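Local coordinates for PG_0823 protein (Porphyromonas gingivalis, PDB 2FSW) that probably binds DNA as a transcriptional regulator of the HxlR type, through a winged helix-turn-helix domain, at residues M19-G24 with C64-I69; L28-Q33 with I57-F62. One frame throughout, in Å; residues are numbered along the deposited sequence.

Contact 1: M19-G24 with C64-I69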
loop_
_atom_site.group_PDB
_atom_site.type_symbol
_atom_site.label_atom_id
_atom_site.label_comp_id
_atom_site.label_asym_id
_atom_site.label_seq_id
_atom_site.Cartn_x
_atom_site.Cartn_y
_atom_site.Cartn_z
HETATM N N MSE B 19 3.702 3.945 4.980
HETATM C CA MSE B 19 3.182 4.398 3.691
HETATM C C MSE B 19 4.121 5.345 2.925
HETATM O O MSE B 19 4.011 5.455 1.704
HETATM C CB MSE B 19 1.773 4.990 3.827
HETATM C CG MSE B 19 0.687 3.982 4.236
HETATM SE SE MSE B 19 0.862 2.156 3.505
HETATM C CE MSE B 19 0.934 2.510 1.604
ATOM N N GLN B 20 5.063 5.987 3.614
ATOM C CA GLN B 20 6.127 6.741 2.925
ATOM C C GLN B 20 6.913 5.834 1.972
ATOM O O GLN B 20 7.213 6.210 0.835
ATOM C CB GLN B 20 7.095 7.372 3.926
ATOM C CG GLN B 20 6.471 8.342 4.917
ATOM C CD GLN B 20 6.075 9.657 4.286
ATOM O OE1 GLN B 20 4.942 10.119 4.447
ATOM N NE2 GLN B 20 7.007 10.271 3.557
ATOM N N ILE B 21 7.239 4.634 2.447
ATOM C CA ILE B 21 7.952 3.634 1.650
ATOM C C ILE B 21 7.039 2.941 0.630
ATOM O O ILE B 21 7.385 2.851 -0.552
ATOM C CB ILE B 21 8.587 2.559 2.562
ATOM C CG1 ILE B 21 9.502 3.207 3.609
ATOM C CG2 ILE B 21 9.324 1.525 1.733
ATOM C CD1 ILE B 21 10.178 2.220 4.573
ATOM N N PHE B 22 5.870 2.489 1.097
ATOM C CA PHE B 22 5.035 1.516 0.379
ATOM C C PHE B 22 3.981 2.118 -0.535
ATOM O O PHE B 22 3.311 1.378 -1.261
ATOM C CB PHE B 22 4.298 0.580 1.360
ATOM C CG PHE B 22 5.194 -0.219 2.261
ATOM C CD1 PHE B 22 4.815 -0.463 3.587
ATOM C CD2 PHE B 22 6.394 -0.765 1.796
ATOM C CE1 PHE B 22 5.630 -1.202 4.441
ATOM C CE2 PHE B 22 7.228 -1.507 2.661
ATOM C CZ PHE B 22 6.833 -1.723 3.986
ATOM N N ALA B 23 3.825 3.442 -0.497
ATOM C CA ALA B 23 2.749 4.124 -1.235
ATOM C C ALA B 23 2.826 3.991 -2.757
ATOM O O ALA B 23 1.839 4.188 -3.441
ATOM C CB ALA B 23 2.662 5.593 -0.838
ATOM N N GLY B 24 3.981 3.649 -3.299
ATOM C CA GLY B 24 4.096 3.536 -4.749
ATOM C C GLY B 24 3.090 2.594 -5.380
ATOM O O GLY B 24 2.551 1.708 -4.701
ATOM N N CYS B 64 16.549 0.063 -2.791
ATOM C CA CYS B 64 17.944 -0.116 -2.359
ATOM C C CYS B 64 18.306 0.915 -1.286
ATOM O O CYS B 64 18.919 0.576 -0.272
ATOM C CB CYS B 64 18.910 0.004 -3.541
ATOM S SG CYS B 64 19.046 -1.479 -4.562
ATOM N N GLY B 65 17.904 2.166 -1.520
ATOM C CA GLY B 65 18.148 3.272 -0.592
ATOM C C GLY B 65 17.473 3.101 0.757
ATOM O O GLY B 65 17.977 3.591 1.767
ATOM N N LYS B 66 16.336 2.402 0.768
ATOM C CA LYS B 66 15.608 2.094 2.006
ATOM C C LYS B 66 16.099 0.803 2.678
ATOM O O LYS B 66 15.648 0.448 3.773
ATOM C CB LYS B 66 14.094 2.012 1.740
ATOM C CG LYS B 66 13.460 3.312 1.239
ATOM C CD LYS B 66 13.411 4.356 2.329
ATOM C CE LYS B 66 12.907 5.666 1.791
ATOM N NZ LYS B 66 12.303 6.492 2.875
ATOM N N GLY B 67 17.022 0.108 2.021
ATOM C CA GLY B 67 17.636 -1.091 2.582
ATOM C C GLY B 67 16.698 -2.280 2.558
ATOM O O GLY B 67 16.813 -3.193 3.382
ATOM N N LEU B 68 15.783 -2.271 1.593
ATOM C CA LEU B 68 14.755 -3.308 1.486
ATOM C C LEU B 68 15.151 -4.410 0.504
ATOM O O LEU B 68 14.757 -5.566 0.661
ATOM C CB LEU B 68 13.414 -2.681 1.086
ATOM C CG LEU B 68 12.691 -1.857 2.164
ATOM C CD1 LEU B 68 11.341 -1.368 1.653
ATOM C CD2 LEU B 68 12.517 -2.658 3.427
ATOM N N ILE B 69 15.926 -4.039 -0.508
ATOM C CA ILE B 69 16.442 -4.989 -1.483
ATOM C C ILE B 69 17.968 -4.800 -1.590
ATOM O O ILE B 69 18.483 -3.719 -1.285
ATOM C CB ILE B 69 15.752 -4.840 -2.884
ATOM C CG1 ILE B 69 16.319 -3.646 -3.665
ATOM C CG2 ILE B 69 14.213 -4.734 -2.746
ATOM C CD1 ILE B 69 15.658 -3.389 -4.993
#
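Ile-21, on helix 14-22, faces Lys-66 just past the end of helix 53-65, with their CA atoms 7.8 Å apart. Helix 53-65 ends in a Schellman motif. Gly-67 has positive phi (74°), and its N bonds back to Cys-64 O at 3.0 Å. This turn brings Lys-66 and Leu-68 round to the same neighbour. The contact joins helix 14-22 to the end of the probable recognition helix, where the chain turns into the wing. The tightest touch is Ile-21 CG2 on Leu-68 CD1, at 3.5 Å. With CG1 anti to the carbonyl carbon (chi1 -56°) and turned to Lys-66, CG2 lies anti to the backbone N. CG1 comes to 4.3 Å from CD of Lys-66, a looser touch at the more exposed side. The CD1 methyl of Leu-68 also reaches the Phe-22 ring, coming obliquely to CE2 at 4.2 Å. One leucine methyl thus touches both Ile-21 and Phe-22. The contact is apolar and mostly buried. Phe-102 of the second subunit packs on Leu-68 and meets the Phe-22 ring, and Leu-107 of that subunit packs on Ile-21, so the patch is part of the dimer interface. Within the chain, Ile-21 also touches Phe-62 of helix 53-65, and Leu-68 touches Ile-31 of helix 27-34. Backbone bonding of Leu-68 with Thr-86, just after strand 80-85, ties the turn to the sheet, one residue before strand 69-74 begins.

Contact 2: L28-Q33 with I57-F62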
loop_
_atom_site.group_PDB
_atom_site.type_symbol
_atom_site.label_atom_id
_atom_site.label_comp_id
_atom_site.label_asym_id
_atom_site.label_seq_id
_atom_site.Cartn_x
_atom_site.Cartn_y
_atom_site.Cartn_z
ATOM N N LEU B 28 5.359 -2.445 -3.606
ATOM C CA LEU B 28 5.009 -3.724 -3.001
ATOM C C LEU B 28 4.987 -4.870 -4.000
ATOM O O LEU B 28 5.289 -6.012 -3.639
ATOM C CB LEU B 28 3.667 -3.626 -2.260
ATOM C CG LEU B 28 3.750 -2.786 -0.988
ATOM C CD1 LEU B 28 2.358 -2.466 -0.438
ATOM C CD2 LEU B 28 4.628 -3.514 0.049
ATOM N N LEU B 29 4.618 -4.560 -5.246
ATOM C CA LEU B 29 4.610 -5.557 -6.326
ATOM C C LEU B 29 6.015 -6.040 -6.681
ATOM O O LEU B 29 6.232 -7.221 -6.947
ATOM C CB LEU B 29 3.950 -4.984 -7.594
ATOM C CG LEU B 29 2.437 -5.207 -7.771
ATOM C CD1 LEU B 29 1.937 -4.391 -8.950
ATOM C CD2 LEU B 29 2.094 -6.705 -7.957
ATOM N N ILE B 30 6.963 -5.115 -6.711
ATOM C CA ILE B 30 8.363 -5.461 -6.906
ATOM C C ILE B 30 8.844 -6.416 -5.806
ATOM O O ILE B 30 9.438 -7.461 -6.102
ATOM C CB ILE B 30 9.248 -4.182 -7.034
ATOM C CG1 ILE B 30 8.988 -3.535 -8.403
ATOM C CG2 ILE B 30 10.715 -4.535 -6.869
ATOM C CD1 ILE B 30 9.325 -2.054 -8.523
ATOM N N ILE B 31 8.548 -6.066 -4.550
ATOM C CA ILE B 31 8.936 -6.876 -3.403
ATOM C C ILE B 31 8.258 -8.246 -3.505
ATOM O O ILE B 31 8.914 -9.270 -3.312
ATOM C CB ILE B 31 8.650 -6.150 -2.035
ATOM C CG1 ILE B 31 9.531 -4.891 -1.918
ATOM C CG2 ILE B 31 8.915 -7.075 -0.852
ATOM C CD1 ILE B 31 9.216 -3.983 -0.733
ATOM N N PHE B 32 6.968 -8.252 -3.860
ATOM C CA PHE B 32 6.232 -9.495 -4.146
ATOM C C PHE B 32 6.954 -10.377 -5.169
ATOM O O PHE B 32 7.146 -11.576 -4.944
ATOM C CB PHE B 32 4.786 -9.194 -4.596
ATOM C CG PHE B 32 3.966 -10.431 -4.934
ATOM C CD1 PHE B 32 3.777 -11.452 -3.987
ATOM C CD2 PHE B 32 3.356 -10.559 -6.180
ATOM C CE1 PHE B 32 3.011 -12.583 -4.278
ATOM C CE2 PHE B 32 2.584 -11.687 -6.488
ATOM C CZ PHE B 32 2.415 -12.704 -5.540
ATOM N N GLN B 33 7.381 -9.777 -6.278
ATOM C CA GLN B 33 8.041 -10.527 -7.349
ATOM C C GLN B 33 9.439 -11.045 -6.983
ATOM O O GLN B 33 9.756 -12.214 -7.231
ATOM C CB GLN B 33 8.026 -9.753 -8.683
ATOM C CG GLN B 33 6.673 -9.828 -9.396
ATOM C CD GLN B 33 6.241 -11.269 -9.695
ATOM O OE1 GLN B 33 7.074 -12.173 -9.839
ATOM N NE2 GLN B 33 4.939 -11.486 -9.782
ATOM N N ILE B 57 13.468 1.389 -12.529
ATOM C CA ILE B 57 14.800 1.688 -11.974
ATOM C C ILE B 57 14.813 2.782 -10.902
ATOM O O ILE B 57 15.695 2.792 -10.039
ATOM C CB ILE B 57 15.896 1.956 -13.060
ATOM C CG1 ILE B 57 16.131 3.457 -13.314
ATOM C CG2 ILE B 57 15.640 1.160 -14.335
ATOM C CD1 ILE B 57 15.039 4.181 -14.064
ATOM N N ASP B 58 13.857 3.706 -10.970
ATOM C CA ASP B 58 13.682 4.685 -9.902
ATOM C C ASP B 58 13.183 3.950 -8.654
ATOM O O ASP B 58 13.647 4.202 -7.541
ATOM C CB ASP B 58 12.706 5.790 -10.315
ATOM C CG ASP B 58 13.233 6.651 -11.456
ATOM O OD1 ASP B 58 12.398 7.341 -12.080
ATOM O OD2 ASP B 58 14.462 6.656 -11.735
ATOM N N GLU B 59 12.263 3.015 -8.865
ATOM C CA GLU B 59 11.725 2.190 -7.781
ATOM C C GLU B 59 12.786 1.233 -7.220
ATOM O O GLU B 59 12.942 1.117 -6.010
ATOM C CB GLU B 59 10.474 1.446 -8.252
ATOM C CG GLU B 59 9.599 0.916 -7.135
ATOM C CD GLU B 59 8.875 2.005 -6.379
ATOM O OE1 GLU B 59 8.083 2.750 -7.002
ATOM O OE2 GLU B 59 9.093 2.100 -5.154
ATOM N N LEU B 60 13.537 0.577 -8.100
ATOM C CA LEU B 60 14.682 -0.237 -7.674
ATOM C C LEU B 60 15.711 0.571 -6.877
ATOM O O LEU B 60 16.238 0.078 -5.882
ATOM C CB LEU B 60 15.346 -0.949 -8.862
ATOM C CG LEU B 60 14.589 -2.146 -9.468
ATOM C CD1 LEU B 60 15.230 -2.610 -10.783
ATOM C CD2 LEU B 60 14.423 -3.319 -8.485
ATOM N N LYS B 61 15.974 1.809 -7.299
ATOM C CA LYS B 61 16.888 2.701 -6.571
ATOM C C LYS B 61 16.332 3.074 -5.200
ATOM O O LYS B 61 17.032 2.990 -4.192
ATOM C CB LYS B 61 17.189 3.981 -7.362
ATOM C CG LYS B 61 18.201 4.881 -6.652
ATOM C CD LYS B 61 18.163 6.352 -7.086
ATOM C CE LYS B 61 16.972 7.152 -6.503
ATOM N NZ LYS B 61 16.239 6.576 -5.304
ATOM N N PHE B 62 15.072 3.494 -5.180
ATOM C CA PHE B 62 14.357 3.815 -3.943
ATOM C C PHE B 62 14.475 2.676 -2.918
ATOM O O PHE B 62 14.923 2.894 -1.794
ATOM C CB PHE B 62 12.899 4.154 -4.279
ATOM C CG PHE B 62 12.037 4.448 -3.086
ATOM C CD1 PHE B 62 12.105 5.687 -2.445
ATOM C CD2 PHE B 62 11.119 3.498 -2.627
ATOM C CE1 PHE B 62 11.286 5.967 -1.346
ATOM C CE2 PHE B 62 10.302 3.766 -1.530
ATOM C CZ PHE B 62 10.385 5.004 -0.890
#
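Ile-30 of helix 27-34 points its side chain at helix 53-65 and meets Glu-59 and Leu-60 there. It buries the most surface of the three. Its two branches divide the work. CG1 stands anti to the carbonyl carbon (chi1 -73°) and carries CD1 onto the aliphatic part of Glu-59, 3.3 Å from CG and 3.7 Å from CB. The branch methyl CG2 packs on Leu-60 CD2 at 4.2 Å. The closest backbones are those of Ile-30 and Leu-60, with CA atoms 8.2 Å apart. Helix 53-65 is the probable recognition helix of the winged helix-turn-helix, by analogy with this family, and Ile-30 joins helix 27-34 to its buried side. Leu-56 and Leu-63 of the same helix also touch Ile-30. Glu-59 uses its two halves differently. CB and CG pack on the isoleucine, then the chain bends at chi2 (71°). Its carboxylate atom OE2 takes a hydrogen bond with Thr-27 OG1, at the start of helix 27-34. Leu-60 also touches Tyr-41 and Leu-44 of helix 41-47.

How the contacts relate
From the N terminus, helix 14-22 supplies the first side of contact 1, and helix 27-34 follows it with the first side of contact 2. The chain then runs through strand 39-40 and helix 41-47 into helix 53-65. There contact 2 closes first, and contact 1 closes a little later at the helix end. Contact 2 is thus nested inside the loop closed by contact 1. The centres of the two contacts lie about 8 Å apart. Helix 53-65 and the turn after it pack against both earlier helices, and Phe-22 CD2 touches Leu-28 CD2 at 3.7 Å between those two. At its last residue, segment 64-69 enters strand 69-74 of the wing. Both contacts also adjoin the second subunit.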